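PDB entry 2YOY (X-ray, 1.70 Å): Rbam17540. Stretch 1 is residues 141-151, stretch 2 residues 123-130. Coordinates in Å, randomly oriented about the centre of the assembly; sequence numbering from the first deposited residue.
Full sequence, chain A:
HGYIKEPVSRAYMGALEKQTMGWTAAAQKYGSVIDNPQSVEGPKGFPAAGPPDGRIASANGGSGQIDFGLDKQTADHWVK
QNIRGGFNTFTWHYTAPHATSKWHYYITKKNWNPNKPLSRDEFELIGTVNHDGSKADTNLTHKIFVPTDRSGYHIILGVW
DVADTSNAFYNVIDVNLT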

# COMPACT_ATOMS: atom_id res chain seq x y z
N THR A 141 4.34 -10.01 -10.16
CA THR A 141 5.52 -9.42 -9.50
C THR A 141 6.13 -8.34 -10.39
O THR A 141 6.33 -8.57 -11.57
CB THR A 141 6.57 -10.52 -9.26
OG1 THR A 141 6.05 -11.48 -8.34
CG2 THR A 141 7.87 -9.96 -8.68
N HIS A 142 6.37 -7.15 -9.82
CA HIS A 142 6.88 -6.02 -10.54
C HIS A 142 8.26 -5.62 -10.04
O HIS A 142 8.51 -5.62 -8.84
CB HIS A 142 5.92 -4.84 -10.32
CG HIS A 142 4.51 -5.19 -10.62
ND1 HIS A 142 3.47 -4.85 -9.80
CD2 HIS A 142 3.98 -5.95 -11.61
CE1 HIS A 142 2.35 -5.33 -10.29
NE2 HIS A 142 2.63 -6.03 -11.37
N LYS A 143 9.13 -5.24 -10.97
CA LYS A 143 10.50 -4.79 -10.64
C LYS A 143 10.51 -3.30 -10.72
O LYS A 143 10.31 -2.75 -11.77
CB LYS A 143 11.46 -5.33 -11.69
CG LYS A 143 12.92 -5.06 -11.43
CD LYS A 143 13.73 -5.67 -12.56
CE LYS A 143 15.20 -5.30 -12.50
NZ LYS A 143 15.80 -5.53 -13.84
N ILE A 144 10.69 -2.69 -9.56
CA ILE A 144 10.62 -1.27 -9.37
C ILE A 144 11.94 -0.79 -8.75
O ILE A 144 12.47 -1.40 -7.78
CB ILE A 144 9.45 -0.95 -8.47
CG1 ILE A 144 8.10 -1.42 -9.04
CG2 ILE A 144 9.36 0.54 -8.15
CD1 ILE A 144 7.61 -0.70 -10.29
N PHE A 145 12.44 0.33 -9.27
CA PHE A 145 13.64 0.91 -8.74
C PHE A 145 13.34 1.82 -7.56
O PHE A 145 12.64 2.79 -7.69
CB PHE A 145 14.42 1.64 -9.84
CG PHE A 145 15.84 1.95 -9.43
CD1 PHE A 145 16.84 1.05 -9.61
CD2 PHE A 145 16.13 3.18 -8.85
CE1 PHE A 145 18.15 1.36 -9.22
CE2 PHE A 145 17.45 3.52 -8.48
CZ PHE A 145 18.45 2.61 -8.69
N VAL A 146 13.80 1.48 -6.36
CA VAL A 146 13.52 2.30 -5.21
C VAL A 146 14.71 3.31 -5.12
O VAL A 146 15.87 2.90 -5.13
CB VAL A 146 13.53 1.45 -3.93
CG1 VAL A 146 13.50 2.30 -2.66
CG2 VAL A 146 12.47 0.33 -3.94
N PRO A 147 14.44 4.63 -5.00
CA PRO A 147 15.52 5.60 -5.00
C PRO A 147 16.63 5.27 -4.00
O PRO A 147 16.37 4.78 -2.91
CB PRO A 147 14.82 6.95 -4.65
CG PRO A 147 13.38 6.76 -5.01
CD PRO A 147 13.12 5.24 -4.98
N THR A 148 17.87 5.58 -4.38
CA THR A 148 19.06 5.30 -3.56
C THR A 148 19.61 6.57 -2.86
O THR A 148 20.71 6.52 -2.30
CB THR A 148 20.19 4.66 -4.40
OG1 THR A 148 20.56 5.52 -5.49
CG2 THR A 148 19.76 3.28 -4.96
N ASP A 149 18.84 7.67 -2.89
CA ASP A 149 19.25 8.98 -2.34
C ASP A 149 18.61 9.27 -0.99
O ASP A 149 18.64 10.41 -0.52
CB ASP A 149 18.90 10.13 -3.31
CG ASP A 149 17.42 10.23 -3.59
OD1 ASP A 149 16.67 9.33 -3.15
OD2 ASP A 149 16.99 11.20 -4.23
N ARG A 150 18.00 8.26 -0.37
CA ARG A 150 17.37 8.44 0.92
C ARG A 150 17.38 7.19 1.78
O ARG A 150 17.46 6.09 1.26
CB ARG A 150 15.94 9.00 0.73
CG ARG A 150 14.92 8.00 0.18
CD ARG A 150 13.74 8.71 -0.49
NE ARG A 150 14.15 9.35 -1.74
CZ ARG A 150 13.36 9.97 -2.58
NH1 ARG A 150 12.05 10.07 -2.36
NH2 ARG A 150 13.86 10.46 -3.70
N SER A 151 17.33 7.38 3.10
CA SER A 151 17.46 6.31 4.08
C SER A 151 16.51 6.52 5.25
O SER A 151 15.90 7.58 5.40
CB SER A 151 18.91 6.20 4.63
OG SER A 151 19.21 7.33 5.38
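Stretch 2 123-130: FELIGTVN

How does stretch 2 run relative to stretch 1? Residues 123-130 form a strand throughout, and they lie against the strand formed by residues 141-146, with the remainder of stretch 1 continuing as loop or turn. The N-to-C directions make an angle of 158°, so the two strands are close to antiparallel, and their axes approach to 6.2 Å. The register runs accordingly in opposite directions along the two strands: the CA of His-142 is 7.4 Å from the CA of Val-129, the CA of Ile-144 is 5.9 Å from the CA of Gly-127, and the CA of Phe-145 is 6.7 Å from the CA of Ile-126. No backbone hydrogen bonds join the two strands, and side chains fill most of the gap. Along stretch 2 the backbone is largely extended, but Ile-126, with phi/psi of -121/-18, departs from the usual strand values just before Gly-127.

What does the first half of stretch 1 meet? Thr-141 is out of reach, so the contact begins at His-142, whose CA-to-CB bond points toward stretch 2. Val-129 lies over one face of its imidazole, with CG of His-142 3.9 Å from CG2 of Val-129. Both ring nitrogens are hydrogen-bonded to partners outside the two stretches. Lys-143 starts sideways and its extended chain leads away, leaving the next inward position to Ile-144.

Why is Ile-144 central to the packing? It is buried, points toward stretch 2 and touches three residues there. Its CG2 lies 3.6 Å from CD1 of Ile-126, while its CD1 reaches the other way along the strand, 4.1 Å from CG2 of Val-129 and 4.2 Å from CA of Gly-127. The last contact depends on glycine: a CB in ideal position on Gly-127 would fall 3.0 Å from CD1 of Ile-144, a clash. The bare backbone therefore leaves room for the isoleucine between its two branched neighbours in the contact.

How does the contact continue to the end of the strand and beyond? Phe-145 turns the end of its side chain away and contributes through its backbone, its O lying 3.8 Å from CB of Ile-126. The CA-to-CB bond of Val-146 points away, although its CA comes within 4.3 Å of CD1 of Ile-126. Pro-147 then points toward stretch 2 and packs its CD 3.6 Å from CG2 of Ile-126, which thus touches four successive residues of stretch 1.

What fastens the far end? Thr-148 is out of reach, and Asp-149 acts through Arg-150, accepting a hydrogen bond of 2.9 Å at OD1 from NE of Arg-150 within a salt bridge. The guanidinium also forms a salt bridge with Glu-124, whose OE2 lies at its edge, near its plane, and accepts hydrogen bonds from NH1 of Arg-150 at 2.6 Å and NH2 of Arg-150 at 2.8 Å. One positive group thus joins two carboxylates, one from each stretch.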

# COMPACT_ATOMS: atom_id res chain seq x y z
N PHE A 123 4.70 12.22 -1.63
CA PHE A 123 5.08 11.01 -2.42
C PHE A 123 5.60 11.40 -3.77
O PHE A 123 5.12 12.36 -4.39
CB PHE A 123 3.86 10.16 -2.63
CG PHE A 123 3.49 9.32 -1.44
CD1 PHE A 123 4.18 8.14 -1.18
CD2 PHE A 123 2.44 9.69 -0.58
CE1 PHE A 123 3.89 7.37 -0.08
CE2 PHE A 123 2.13 8.91 0.51
CZ PHE A 123 2.87 7.76 0.78
N GLU A 124 6.52 10.61 -4.29
CA GLU A 124 6.90 10.78 -5.67
C GLU A 124 6.82 9.47 -6.39
O GLU A 124 7.10 8.47 -5.79
CB GLU A 124 8.26 11.41 -5.84
CG GLU A 124 9.40 10.77 -5.13
CD GLU A 124 10.67 11.61 -5.29
OE1 GLU A 124 10.91 12.17 -6.38
OE2 GLU A 124 11.40 11.73 -4.31
N LEU A 125 6.42 9.52 -7.64
CA LEU A 125 6.28 8.37 -8.49
C LEU A 125 7.64 7.77 -8.73
O LEU A 125 8.60 8.49 -9.00
CB LEU A 125 5.57 8.80 -9.80
CG LEU A 125 5.44 7.71 -10.89
CD1 LEU A 125 4.34 6.76 -10.50
CD2 LEU A 125 5.10 8.40 -12.24
N ILE A 126 7.75 6.45 -8.59
CA ILE A 126 9.01 5.75 -8.87
C ILE A 126 8.90 4.70 -9.94
O ILE A 126 9.93 4.32 -10.49
CB ILE A 126 9.65 5.10 -7.59
CG1 ILE A 126 8.71 4.08 -6.92
CG2 ILE A 126 10.06 6.22 -6.67
CD1 ILE A 126 9.34 3.28 -5.81
N GLY A 127 7.69 4.24 -10.27
CA GLY A 127 7.55 3.38 -11.42
C GLY A 127 6.09 3.09 -11.80
O GLY A 127 5.22 3.11 -10.97
N THR A 128 5.85 2.82 -13.06
CA THR A 128 4.50 2.55 -13.52
C THR A 128 4.62 1.23 -14.32
O THR A 128 5.57 1.02 -15.11
CB THR A 128 3.93 3.70 -14.37
OG1 THR A 128 3.84 4.96 -13.62
CG2 THR A 128 2.55 3.36 -14.92
N VAL A 129 3.70 0.32 -14.07
CA VAL A 129 3.64 -0.95 -14.84
C VAL A 129 2.33 -0.95 -15.63
O VAL A 129 1.28 -1.15 -15.04
CB VAL A 129 3.70 -2.17 -13.93
CG1 VAL A 129 3.67 -3.44 -14.78
CG2 VAL A 129 4.96 -2.17 -13.05
N ASN A 130 2.43 -0.71 -16.95
CA ASN A 130 1.30 -0.82 -17.88
C ASN A 130 0.83 -2.19 -18.11
O ASN A 130 1.61 -3.11 -18.10
CB ASN A 130 1.45 0.03 -19.11
CG ASN A 130 1.72 1.49 -18.79
OD1 ASN A 130 2.80 1.99 -19.09
ND2 ASN A 130 0.80 2.17 -18.11